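Local structure of beta-galactosidase (Trichoderma reesei, 3OG2) at residues Asp60-Ile65 against Thr105-Tyr110; Pro398-Ala401 against Phe407-Val410; Pro428-Asp433 against Thr463-Thr468; Gly717-Arg722 against Tyr765-Leu770; Leu893-Gln898 against Ile902-Val907. The protein probably acts as a family 35 glycoside hydrolase that removes terminal non-reducing beta-D-galactose residues from beta-D-galactosides. All coordinates share one frame; numbering follows the deposited sequence. Where two conformers were deposited one is given.

Interaction 1 (Asp60-Ile65 against Thr105-Tyr110)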
# COMPACT_ATOMS: atom_id res chain seq x y z
N ASP A 60 -3.98 -8.27 11.26
CA ASP A 60 -3.57 -9.22 10.21
C ASP A 60 -2.45 -8.67 9.38
O ASP A 60 -1.42 -9.35 9.16
CB ASP A 60 -4.80 -9.54 9.34
CG ASP A 60 -4.44 -10.56 8.28
OD1 ASP A 60 -3.83 -11.61 8.62
OD2 ASP A 60 -4.77 -10.36 7.09
N VAL A 61 -2.59 -7.43 8.90
CA VAL A 61 -1.49 -6.92 8.07
C VAL A 61 -0.28 -6.70 8.95
O VAL A 61 0.86 -6.98 8.47
CB VAL A 61 -2.05 -5.70 7.34
CG1 VAL A 61 -2.84 -6.12 6.11
CG2 VAL A 61 -2.98 -4.93 8.25
N PHE A 62 -0.37 -6.23 10.17
CA PHE A 62 0.83 -6.06 11.00
C PHE A 62 1.51 -7.39 11.28
O PHE A 62 2.74 -7.44 11.31
CB PHE A 62 0.50 -5.37 12.32
CG PHE A 62 0.31 -3.87 12.29
CD1 PHE A 62 -0.92 -3.32 12.60
CD2 PHE A 62 1.32 -3.01 11.99
CE1 PHE A 62 -1.10 -1.93 12.59
CE2 PHE A 62 1.17 -1.63 11.97
CZ PHE A 62 -0.05 -1.07 12.29
N HIS A 63 0.77 -8.47 11.49
CA HIS A 63 1.41 -9.75 11.68
C HIS A 63 2.24 -10.15 10.46
O HIS A 63 3.31 -10.73 10.55
CB HIS A 63 0.34 -10.85 11.82
CG HIS A 63 -0.30 -11.01 13.14
ND1 HIS A 63 -1.50 -11.64 13.33
CD2 HIS A 63 0.21 -10.67 14.35
CE1 HIS A 63 -1.76 -11.67 14.62
NE2 HIS A 63 -0.74 -11.07 15.27
N LYS A 64 1.68 -9.85 9.27
CA LYS A 64 2.35 -10.23 8.01
C LYS A 64 3.59 -9.36 7.82
O LYS A 64 4.60 -9.85 7.28
CB LYS A 64 1.34 -10.09 6.87
CG LYS A 64 0.32 -11.21 6.91
CD LYS A 64 -0.93 -10.98 6.07
CE LYS A 64 -1.77 -12.27 6.17
NZ LYS A 64 -3.08 -12.12 5.55
N ILE A 65 3.56 -8.10 8.24
CA ILE A 65 4.77 -7.25 8.11
C ILE A 65 5.79 -7.61 9.18
O ILE A 65 6.99 -7.71 8.88
CB ILE A 65 4.32 -5.79 8.19
CG1 ILE A 65 3.52 -5.50 6.91
CG2 ILE A 65 5.53 -4.87 8.38
CD1 ILE A 65 2.95 -4.10 6.84
N THR A 105 0.81 -1.79 18.57
CA THR A 105 1.32 -2.22 19.91
C THR A 105 1.17 -3.73 20.07
O THR A 105 2.11 -4.37 20.56
CB THR A 105 0.56 -1.48 21.01
OG1 THR A 105 0.85 -0.09 20.90
CG2 THR A 105 0.93 -2.01 22.40
N LYS A 106 0.05 -4.29 19.66
CA LYS A 106 -0.17 -5.73 19.83
C LYS A 106 0.78 -6.58 18.98
O LYS A 106 1.12 -7.68 19.41
CB LYS A 106 -1.64 -6.05 19.48
CG LYS A 106 -2.04 -7.47 19.92
CD LYS A 106 -3.57 -7.64 19.97
CE LYS A 106 -3.90 -9.06 20.44
NZ LYS A 106 -2.86 -10.08 20.06
N ALA A 107 1.17 -6.05 17.83
CA ALA A 107 2.07 -6.77 16.93
C ALA A 107 3.51 -6.54 17.27
O ALA A 107 4.38 -7.23 16.76
CB ALA A 107 1.84 -6.35 15.49
N GLY A 108 3.82 -5.53 18.08
CA GLY A 108 5.19 -5.17 18.35
C GLY A 108 5.83 -4.41 17.19
O GLY A 108 7.00 -4.67 16.88
N ILE A 109 5.12 -3.48 16.61
CA ILE A 109 5.55 -2.64 15.49
C ILE A 109 5.54 -1.20 15.91
O ILE A 109 4.59 -0.75 16.60
CB ILE A 109 4.58 -2.90 14.29
CG1 ILE A 109 4.82 -4.30 13.73
CG2 ILE A 109 4.62 -1.79 13.22
CD1 ILE A 109 6.15 -4.44 13.02
N TYR A 110 6.59 -0.46 15.53
CA TYR A 110 6.62 0.99 15.74
C TYR A 110 6.08 1.68 14.48
O TYR A 110 5.94 1.05 13.43
CB TYR A 110 8.04 1.45 16.06
CG TYR A 110 8.52 0.97 17.40
CD1 TYR A 110 7.87 1.41 18.55
CD2 TYR A 110 9.61 0.13 17.53
CE1 TYR A 110 8.30 1.01 19.85
CE2 TYR A 110 10.04 -0.26 18.79
CZ TYR A 110 9.39 0.19 19.91
OH TYR A 110 9.83 -0.26 21.18
O HOH W 1 -0.75 -11.22 18.13
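F62 meets A107 and I109 across the gap between residues 60-65 and 105-110. In the first of these segments D60 turns to another side of the helix, where its OD2 takes K64 NZ at 2.9 Å on the syn side, a salt bridge spanning one helical turn. The same carboxylate also pairs with R352 and R591. F62, which has two conformers and is described in one, makes both direct apolar contacts. Its CB lies 3.6 Å from A107 CB. With CG anti to the carbonyl carbon (chi1 -79°), the ring is carried across the I109 side chain, F62 CE2 coming to 3.7 Å from I109 CG2. H63 starts away from the partner, but its imidazole swings back: NE2 lies 2.9 Å from a water at the ring edge, and that water accepts a weak bond from K106 NZ. H63 NE2 and K106 NZ stand 5.3 Å apart, linked by this water beside an otherwise apolar contact. On the partner side, G108 ends its helix in a Schellman motif with positive phi, and the chain turns so that A107 and I109 both address F62. The two segments come from two helices of the TIM-barrel domain, 58-66 and 98-107, the latter with the link into strand 110-116; between these helices in sequence runs strand 72-76, whose V73 is touched by F62, I65 and I109.

Interaction 2 (Pro398-Ala401 against Phe407-Val410)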
# COMPACT_ATOMS: atom_id res chain seq x y z
N PRO A 398 31.99 -2.65 -0.57
CA PRO A 398 32.34 -3.02 0.80
C PRO A 398 31.73 -2.09 1.82
O PRO A 398 31.67 -0.88 1.60
CB PRO A 398 33.88 -2.89 0.81
CG PRO A 398 34.11 -1.74 -0.12
CD PRO A 398 33.05 -1.83 -1.20
N LEU A 399 31.37 -2.65 2.96
CA LEU A 399 31.08 -1.92 4.18
C LEU A 399 32.10 -2.46 5.19
O LEU A 399 32.12 -3.65 5.54
CB LEU A 399 29.67 -2.11 4.76
CG LEU A 399 28.56 -1.54 3.86
CD1 LEU A 399 28.23 -2.39 2.66
CD2 LEU A 399 27.29 -1.34 4.68
N LEU A 400 32.99 -1.58 5.64
CA LEU A 400 34.18 -2.00 6.36
C LEU A 400 34.24 -1.48 7.78
O LEU A 400 33.84 -0.35 8.07
CB LEU A 400 35.45 -1.47 5.66
CG LEU A 400 35.65 -1.95 4.20
CD1 LEU A 400 36.85 -1.26 3.59
CD2 LEU A 400 35.78 -3.48 4.12
N ALA A 401 34.78 -2.32 8.67
CA ALA A 401 34.95 -1.97 10.08
C ALA A 401 36.26 -2.52 10.62
O ALA A 401 36.73 -3.56 10.10
CB ALA A 401 33.79 -2.53 10.91
N PHE A 407 30.96 -6.33 5.37
CA PHE A 407 29.88 -6.81 4.51
C PHE A 407 30.24 -6.48 3.08
O PHE A 407 30.85 -5.39 2.84
CB PHE A 407 28.54 -6.12 4.88
CG PHE A 407 28.09 -6.42 6.28
CD1 PHE A 407 28.65 -5.77 7.37
CD2 PHE A 407 27.10 -7.40 6.52
CE1 PHE A 407 28.31 -6.04 8.70
CE2 PHE A 407 26.72 -7.66 7.84
CZ PHE A 407 27.32 -7.02 8.91
N PHE A 408 29.93 -7.31 2.12
CA PHE A 408 30.29 -7.04 0.72
C PHE A 408 29.09 -7.34 -0.14
O PHE A 408 28.61 -8.48 -0.17
CB PHE A 408 31.46 -7.94 0.27
CG PHE A 408 32.67 -7.73 1.19
CD1 PHE A 408 32.80 -8.45 2.36
CD2 PHE A 408 33.60 -6.74 0.83
CE1 PHE A 408 33.86 -8.20 3.19
CE2 PHE A 408 34.68 -6.50 1.68
CZ PHE A 408 34.76 -7.20 2.87
N VAL A 409 28.58 -6.30 -0.79
CA VAL A 409 27.41 -6.50 -1.64
C VAL A 409 27.88 -6.74 -3.07
O VAL A 409 28.55 -5.87 -3.68
CB VAL A 409 26.46 -5.27 -1.55
CG1 VAL A 409 25.25 -5.53 -2.47
CG2 VAL A 409 26.09 -5.01 -0.10
N VAL A 410 27.54 -7.89 -3.60
CA VAL A 410 27.98 -8.31 -4.93
C VAL A 410 26.83 -8.26 -5.91
O VAL A 410 25.72 -8.74 -5.60
CB VAL A 410 28.53 -9.76 -4.84
CG1 VAL A 410 29.08 -10.19 -6.20
CG2 VAL A 410 29.57 -9.92 -3.72
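L399 and F407 form a hydrogen-bonded antiparallel pair beside the non-hydrogen-bonded pair of P398 and F408, the short strand axes approaching to 4.7 Å and running at 173°. L399 N donates to F407 O over 2.8 Å, nearly straight at 169°, and F407 N returns a bond of 2.9 Å to L399 O. P398, which has no N-H to offer, occupies a position where none is needed toward F408; its backbone bond goes to E381 on the other flank. On the face carrying P398 and F408, the phenyl ring leans back over the first strand because its CG stands anti to the carbonyl carbon (chi1 -57°). F408 CE2 then lies 3.8 Å from P398 CB and 4.0 Å from L400 CD2, the L400 side chain crossing that of F408 at about a right angle. With an alanine in place of F408, P398 and L400 would probably be left facing a gap where the ring had joined them. On the other face L399 CB and F407 CB are 4.2 Å apart, while the F407 ring leads away to Y375 and V454, and L399 CD1 reaches V409 CG2 at 4.4 Å. Directional bonds therefore fix the register of this beta hairpin, whereas its mostly buried side chains add apolar contact, which depends on shape and not on charge.

Interaction 3 (Pro428-Asp433 against Thr463-Thr468)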
# COMPACT_ATOMS: atom_id res chain seq x y z
N PRO A 428 39.06 -9.04 3.02
CA PRO A 428 39.81 -8.81 4.25
C PRO A 428 39.15 -9.51 5.43
O PRO A 428 37.90 -9.50 5.56
CB PRO A 428 39.79 -7.28 4.40
CG PRO A 428 38.50 -6.89 3.73
CD PRO A 428 38.35 -7.82 2.55
N THR A 429 39.97 -10.11 6.28
CA THR A 429 39.48 -10.73 7.49
C THR A 429 40.49 -10.47 8.62
O THR A 429 41.61 -10.06 8.34
CB THR A 429 39.26 -12.25 7.43
OG1 THR A 429 40.53 -12.91 7.46
CG2 THR A 429 38.60 -12.69 6.14
N SER A 430 40.08 -10.73 9.85
CA SER A 430 40.99 -10.72 11.00
C SER A 430 42.13 -11.73 10.86
O SER A 430 43.13 -11.63 11.58
CB SER A 430 40.24 -11.08 12.28
OG SER A 430 39.62 -12.37 12.14
N ALA A 431 42.03 -12.69 9.94
CA ALA A 431 43.17 -13.56 9.71
C ALA A 431 43.96 -13.16 8.47
O ALA A 431 44.80 -13.94 8.04
CB ALA A 431 42.64 -15.00 9.65
N GLY A 432 43.70 -11.99 7.88
CA GLY A 432 44.35 -11.46 6.69
C GLY A 432 43.45 -11.62 5.48
O GLY A 432 42.29 -12.04 5.56
N ASP A 433 43.96 -11.25 4.30
CA ASP A 433 43.13 -11.29 3.10
C ASP A 433 43.03 -12.71 2.56
O ASP A 433 44.07 -13.38 2.43
CB ASP A 433 43.75 -10.47 1.99
CG ASP A 433 43.86 -9.00 2.30
OD1 ASP A 433 43.04 -8.47 3.10
OD2 ASP A 433 44.78 -8.38 1.71
N THR A 463 32.23 -16.96 15.90
CA THR A 463 32.44 -15.96 14.84
C THR A 463 32.62 -16.63 13.50
O THR A 463 33.38 -17.61 13.43
CB THR A 463 33.70 -15.11 15.09
OG1 THR A 463 33.61 -14.53 16.40
CG2 THR A 463 33.81 -13.99 14.05
N LEU A 464 31.88 -16.12 12.52
CA LEU A 464 32.17 -16.55 11.15
C LEU A 464 33.34 -15.75 10.64
O LEU A 464 33.20 -14.53 10.45
CB LEU A 464 31.04 -16.27 10.14
CG LEU A 464 29.76 -17.02 10.45
CD1 LEU A 464 28.62 -16.59 9.53
CD2 LEU A 464 29.97 -18.50 10.25
N LEU A 465 34.47 -16.39 10.42
CA LEU A 465 35.60 -15.68 9.80
C LEU A 465 35.16 -15.16 8.45
O LEU A 465 35.49 -14.01 8.10
CB LEU A 465 36.75 -16.66 9.73
CG LEU A 465 38.00 -16.05 9.08
CD1 LEU A 465 38.58 -15.01 10.04
CD2 LEU A 465 39.02 -17.13 8.74
N TYR A 466 34.39 -15.97 7.70
CA TYR A 466 33.74 -15.44 6.50
C TYR A 466 32.55 -16.35 6.18
O TYR A 466 32.53 -17.51 6.61
CB TYR A 466 34.67 -15.33 5.29
CG TYR A 466 35.32 -16.66 4.91
CD1 TYR A 466 34.70 -17.58 4.08
CD2 TYR A 466 36.60 -16.97 5.40
CE1 TYR A 466 35.28 -18.80 3.72
CE2 TYR A 466 37.18 -18.19 5.05
CZ TYR A 466 36.53 -19.08 4.22
OH TYR A 466 37.19 -20.27 3.94
N SER A 467 31.66 -15.82 5.38
CA SER A 467 30.67 -16.69 4.73
C SER A 467 30.30 -16.11 3.37
O SER A 467 30.04 -14.89 3.29
CB SER A 467 29.41 -16.79 5.58
OG SER A 467 28.45 -17.61 4.91
N THR A 468 30.25 -16.96 2.36
CA THR A 468 29.73 -16.54 1.08
C THR A 468 28.22 -16.77 1.06
O THR A 468 27.46 -15.99 0.44
CB THR A 468 30.36 -17.29 -0.10
OG1 THR A 468 30.01 -18.68 -0.03
CG2 THR A 468 31.90 -17.25 -0.03
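A type I beta turn, T429 to G432, receives the side chain of L465 from the corner where strand 462-467 bends. The methyl CD1 of L465 does the touching: it lies 3.5 Å from S430 OG, 3.9 Å from T429 OG1 and 4.1 Å from A431 CB. L465 CG stands anti to its backbone N (chi1 179°), which sends the branched end out from the corner against the turn, and the T429 side chain crosses it at about a right angle. T429 also braces the turn from within. Its hydroxyl, set between its own backbone N and carbonyl carbon, donates to G432 O at 2.7 Å on a lone pair in the carbonyl plane, and accepts a bent bond of 2.9 Å from A431 N. G432 N in turn bonds to T429 O, and at the backbone angles of G432 a CB would run into the preceding carbonyl O. Replacing T429 with a valine removes the hydroxyl, and G432 O and A431 N would probably lose the side-chain partner that ties the turn together beside L465. The polar end of S430 is held by D456, with a weak second bond from K498, while L465 itself packs on both of these residues. Joining strands 421-427 and 434-436 in domain 2, the loop combines an ST turn, in which a threonine hydroxyl accepts from the N-H two residues on, with the type I turn.

Interaction 4 (Gly717-Arg722 against Tyr765-Leu770)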
# COMPACT_ATOMS: atom_id res chain seq x y z
N GLY A 717 -29.82 22.44 -17.03
CA GLY A 717 -29.81 23.75 -17.62
C GLY A 717 -31.11 24.06 -18.35
O GLY A 717 -31.47 23.35 -19.31
N ARG A 718 -31.81 25.11 -17.92
CA ARG A 718 -33.06 25.52 -18.55
C ARG A 718 -32.80 26.60 -19.61
O ARG A 718 -32.07 27.57 -19.33
CB ARG A 718 -33.98 26.14 -17.50
CG ARG A 718 -34.73 25.13 -16.66
CD ARG A 718 -35.35 25.81 -15.46
NE ARG A 718 -36.29 24.99 -14.71
CZ ARG A 718 -35.98 24.00 -13.90
NH1 ARG A 718 -34.68 23.65 -13.71
NH2 ARG A 718 -36.94 23.33 -13.26
N PHE A 719 -33.43 26.46 -20.76
CA PHE A 719 -33.39 27.53 -21.73
C PHE A 719 -34.74 27.61 -22.46
O PHE A 719 -35.50 26.61 -22.46
CB PHE A 719 -32.26 27.34 -22.77
CG PHE A 719 -32.42 26.16 -23.72
CD1 PHE A 719 -31.87 24.90 -23.38
CD2 PHE A 719 -33.09 26.30 -24.94
CE1 PHE A 719 -32.01 23.85 -24.30
CE2 PHE A 719 -33.24 25.26 -25.82
CZ PHE A 719 -32.68 24.02 -25.51
N THR A 720 -34.99 28.74 -23.10
CA THR A 720 -36.18 28.87 -23.97
C THR A 720 -35.74 28.82 -25.40
O THR A 720 -34.85 29.55 -25.80
CB THR A 720 -36.83 30.24 -23.64
OG1 THR A 720 -37.22 30.21 -22.25
CG2 THR A 720 -38.03 30.39 -24.57
N ALA A 721 -36.33 27.92 -26.19
CA ALA A 721 -35.88 27.81 -27.57
C ALA A 721 -36.16 29.09 -28.32
O ALA A 721 -37.29 29.61 -28.29
CB ALA A 721 -36.53 26.61 -28.26
N ARG A 722 -35.15 29.56 -29.06
CA ARG A 722 -35.30 30.72 -29.94
C ARG A 722 -35.52 30.32 -31.38
O ARG A 722 -36.26 31.01 -32.10
CB ARG A 722 -34.07 31.63 -29.84
CG ARG A 722 -34.11 32.24 -28.42
CD ARG A 722 -34.09 33.76 -28.55
NE ARG A 722 -33.14 34.27 -27.55
CZ ARG A 722 -32.01 34.82 -27.97
NH1 ARG A 722 -31.83 34.89 -29.28
NH2 ARG A 722 -31.12 35.29 -27.12
N TYR A 765 -23.12 19.46 -29.97
CA TYR A 765 -24.34 18.73 -30.24
C TYR A 765 -25.32 19.65 -30.92
O TYR A 765 -25.36 20.87 -30.69
CB TYR A 765 -24.93 18.24 -28.90
CG TYR A 765 -24.08 17.30 -28.07
CD1 TYR A 765 -23.76 16.00 -28.52
CD2 TYR A 765 -23.57 17.63 -26.82
CE1 TYR A 765 -22.99 15.11 -27.78
CE2 TYR A 765 -22.79 16.76 -26.05
CZ TYR A 765 -22.50 15.49 -26.54
OH TYR A 765 -21.72 14.63 -25.77
N THR A 766 -26.19 19.10 -31.78
CA THR A 766 -27.29 19.85 -32.34
C THR A 766 -28.55 19.53 -31.53
O THR A 766 -28.83 18.34 -31.27
CB THR A 766 -27.51 19.45 -33.81
OG1 THR A 766 -26.30 19.76 -34.52
CG2 THR A 766 -28.66 20.20 -34.44
N LEU A 767 -29.27 20.58 -31.17
CA LEU A 767 -30.55 20.41 -30.48
C LEU A 767 -31.61 20.77 -31.52
O LEU A 767 -31.85 21.95 -31.77
CB LEU A 767 -30.67 21.24 -29.21
CG LEU A 767 -29.46 21.14 -28.23
CD1 LEU A 767 -29.70 22.11 -27.06
CD2 LEU A 767 -29.23 19.71 -27.77
N ASP A 768 -32.20 19.75 -32.14
CA ASP A 768 -33.10 19.99 -33.25
C ASP A 768 -34.55 19.79 -32.91
O ASP A 768 -34.88 19.18 -31.86
CB ASP A 768 -32.73 18.98 -34.35
CG ASP A 768 -33.22 19.41 -35.72
OD1 ASP A 768 -33.59 20.58 -35.98
OD2 ASP A 768 -33.22 18.52 -36.60
N ARG A 769 -35.45 20.28 -33.78
CA ARG A 769 -36.87 20.00 -33.70
C ARG A 769 -37.47 20.60 -32.42
O ARG A 769 -38.37 20.03 -31.79
CB ARG A 769 -37.16 18.51 -33.79
CG ARG A 769 -36.67 17.99 -35.16
CD ARG A 769 -36.93 16.50 -35.35
NE ARG A 769 -36.04 15.67 -34.50
CZ ARG A 769 -36.50 15.01 -33.46
NH1 ARG A 769 -37.78 15.06 -33.14
NH2 ARG A 769 -35.68 14.30 -32.74
N LEU A 770 -36.97 21.79 -32.07
CA LEU A 770 -37.49 22.51 -30.89
C LEU A 770 -38.69 23.39 -31.26
O LEU A 770 -38.74 23.92 -32.39
CB LEU A 770 -36.41 23.43 -30.28
CG LEU A 770 -35.06 22.77 -30.06
CD1 LEU A 770 -34.07 23.82 -29.55
CD2 LEU A 770 -35.14 21.61 -29.08
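L770 is shared between A721 and the ring of F719, and L767 adds a second contact to that ring. A721 CB lies 3.8 Å from L770 CB, and L770 CD1 comes to the ring edge, 4.1 Å from F719 CE2 and near the ring plane. F719 CZ is 3.9 Å from L767 CD1. The phenyl CG sits between its backbone N and carbonyl carbon (chi1 67°), and the ring extends from there toward the two leucine methyls. Between the leucines, R769 has positive phi, and L767 and L770 both end up turned toward residues 717-722. One shell further out, L770 also touches Q726 and Y776, L728 and I749 pack on L767, and V817 touches F719. The backbone of F719 bonds to Y776 and that of A721 to G773 and R774; the D768 carboxylate forms a salt bridge with R725. Strands 713-720 and 760-767 belong to different antiparallel sheets, so the side chains join the two layers of an all-beta domain. No hydrogen bond crosses between the segments; the buried contact consists of aliphatic and aromatic carbons and depends on apolar packing, not on directional bonds.

Interaction 5 (Leu893-Gln898 against Ile902-Val907)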
# COMPACT_ATOMS: atom_id res chain seq x y z
N LEU A 893 -24.19 -15.05 2.98
CA LEU A 893 -22.96 -15.83 2.97
C LEU A 893 -22.90 -16.65 4.23
O LEU A 893 -23.34 -16.17 5.29
CB LEU A 893 -21.72 -14.94 2.96
CG LEU A 893 -21.48 -14.21 1.64
CD1 LEU A 893 -20.27 -13.28 1.78
CD2 LEU A 893 -21.32 -15.19 0.48
N HIS A 894 -22.43 -17.88 4.21
CA HIS A 894 -22.31 -18.75 5.38
C HIS A 894 -21.01 -19.53 5.17
O HIS A 894 -21.01 -20.66 4.72
CB HIS A 894 -23.57 -19.65 5.50
CG HIS A 894 -24.78 -18.77 5.79
ND1 HIS A 894 -25.67 -18.34 4.80
CD2 HIS A 894 -25.17 -18.10 6.90
CE1 HIS A 894 -26.56 -17.53 5.29
NE2 HIS A 894 -26.28 -17.39 6.58
N LEU A 895 -19.90 -18.87 5.40
CA LEU A 895 -18.58 -19.40 5.18
C LEU A 895 -17.84 -19.60 6.50
O LEU A 895 -18.11 -18.87 7.46
CB LEU A 895 -17.78 -18.40 4.29
CG LEU A 895 -18.32 -18.27 2.86
CD1 LEU A 895 -17.65 -17.08 2.16
CD2 LEU A 895 -18.10 -19.53 2.06
N PRO A 896 -16.93 -20.57 6.58
CA PRO A 896 -16.23 -20.88 7.85
C PRO A 896 -15.10 -19.89 8.16
O PRO A 896 -13.93 -20.26 8.24
CB PRO A 896 -15.72 -22.30 7.59
CG PRO A 896 -15.41 -22.30 6.10
CD PRO A 896 -16.53 -21.49 5.50
N ALA A 897 -15.49 -18.65 8.40
CA ALA A 897 -14.54 -17.52 8.59
C ALA A 897 -13.82 -17.61 9.93
O ALA A 897 -12.72 -17.08 10.10
CB ALA A 897 -15.33 -16.22 8.50
N GLN A 898 -14.39 -18.30 10.92
CA GLN A 898 -13.68 -18.53 12.15
C GLN A 898 -12.38 -19.33 11.90
O GLN A 898 -11.37 -19.03 12.50
CB GLN A 898 -14.58 -19.27 13.14
CG GLN A 898 -14.11 -19.03 14.58
CD GLN A 898 -15.02 -19.88 15.46
OE1 GLN A 898 -16.07 -20.33 14.97
NE2 GLN A 898 -14.61 -20.08 16.71
N ILE A 902 -10.82 -16.62 3.61
CA ILE A 902 -11.26 -16.95 2.25
C ILE A 902 -11.47 -15.63 1.52
O ILE A 902 -12.56 -15.05 1.62
CB ILE A 902 -12.56 -17.78 2.23
CG1 ILE A 902 -12.43 -19.07 3.05
CG2 ILE A 902 -12.99 -18.05 0.80
CD1 ILE A 902 -13.74 -19.75 3.42
N PRO A 903 -10.51 -15.11 0.79
CA PRO A 903 -10.69 -13.86 0.05
C PRO A 903 -11.77 -13.95 -1.03
O PRO A 903 -11.77 -14.88 -1.81
CB PRO A 903 -9.31 -13.64 -0.57
CG PRO A 903 -8.38 -14.38 0.33
CD PRO A 903 -9.14 -15.64 0.71
N LEU A 904 -12.65 -12.94 -1.05
CA LEU A 904 -13.75 -12.89 -2.03
C LEU A 904 -13.62 -11.68 -2.92
O LEU A 904 -13.17 -10.60 -2.46
CB LEU A 904 -15.10 -12.82 -1.32
CG LEU A 904 -15.45 -14.14 -0.59
CD1 LEU A 904 -16.81 -13.94 0.12
CD2 LEU A 904 -15.49 -15.33 -1.53
N SER A 905 -14.05 -11.80 -4.19
CA SER A 905 -14.00 -10.65 -5.07
C SER A 905 -15.12 -10.75 -6.06
O SER A 905 -15.67 -11.85 -6.26
CB SER A 905 -12.69 -10.62 -5.88
OG SER A 905 -12.50 -11.89 -6.46
N PHE A 906 -15.50 -9.65 -6.62
CA PHE A 906 -16.57 -9.55 -7.61
C PHE A 906 -15.95 -9.39 -8.98
O PHE A 906 -15.16 -8.49 -9.16
CB PHE A 906 -17.51 -8.38 -7.32
CG PHE A 906 -18.28 -8.58 -6.03
CD1 PHE A 906 -17.69 -8.28 -4.82
CD2 PHE A 906 -19.58 -9.05 -6.07
CE1 PHE A 906 -18.39 -8.48 -3.63
CE2 PHE A 906 -20.28 -9.26 -4.88
CZ PHE A 906 -19.68 -8.97 -3.67
N VAL A 907 -16.33 -10.27 -9.93
CA VAL A 907 -15.65 -10.24 -11.23
C VAL A 907 -16.61 -9.92 -12.36
O VAL A 907 -17.61 -10.67 -12.51
CB VAL A 907 -14.96 -11.58 -11.58
CG1 VAL A 907 -14.27 -11.56 -12.93
CG2 VAL A 907 -13.93 -11.86 -10.48
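Although only three residues separate the two segments, no hydrogen bond joins them, and the centre of the contact is a single methyl of L904 that meets two leucines tip to tip. L904 CD1 lies 3.9 Å from L893 CD1 and 3.8 Å from L895 CD1. In all three leucines CD1 is fully extended from the backbone, anti to CA (chi2 178° in L904), which is why the ends and not the flanks of these chains meet. L893 and L895 point to the same partner because they alternate with H894, which is exposed. Beyond them the chain folds back at P896, the centre of an inverse gamma turn closed by the bond from A897 N to L895 O, 2.8 Å long. The proline ring is met there by I902, whose CD1 lies 3.9 Å from P896 CD; the two side chains cross at about a right angle. I902 CD1 also comes within 4.3 Å of L895 CB, so L895 touches both partners of the second segment. The contact is apolar and largely buried. Y950 lies beside it, packing on L904, donating its hydroxyl to I902 O and bonding through its backbone to L895. Strand 883-894, which ends at H894, belongs to a five-stranded antiparallel sheet in which it runs between strands 663-666 and 953-962, whereas strand 900-908 pairs with 940-943 and 973-977 in another sheet; the contact thus joins the end of one sheet's strand to the start of a strand in the other.

Overall arrangement
From the N terminus the five contacts follow in series, none enclosing or crossing another. Interaction 1 closes a loop of 39 residues within the TIM barrel, joining helices 58-66 and 98-107. Interactions 2 and 3 lie in domain 2: the first closes a short hairpin, the second a loop of 29 residues, and they touch where F408 CZ meets P428 CD at 3.7 Å, both reaching the same eight-stranded sheet. Interaction 4 spans 42 residues in the first of the later all-beta domains, its centre about 87 Å from that of interaction 3. Interaction 5 closes a three-residue connection in the second such domain, its nearest atoms about 8 Å from interaction 1.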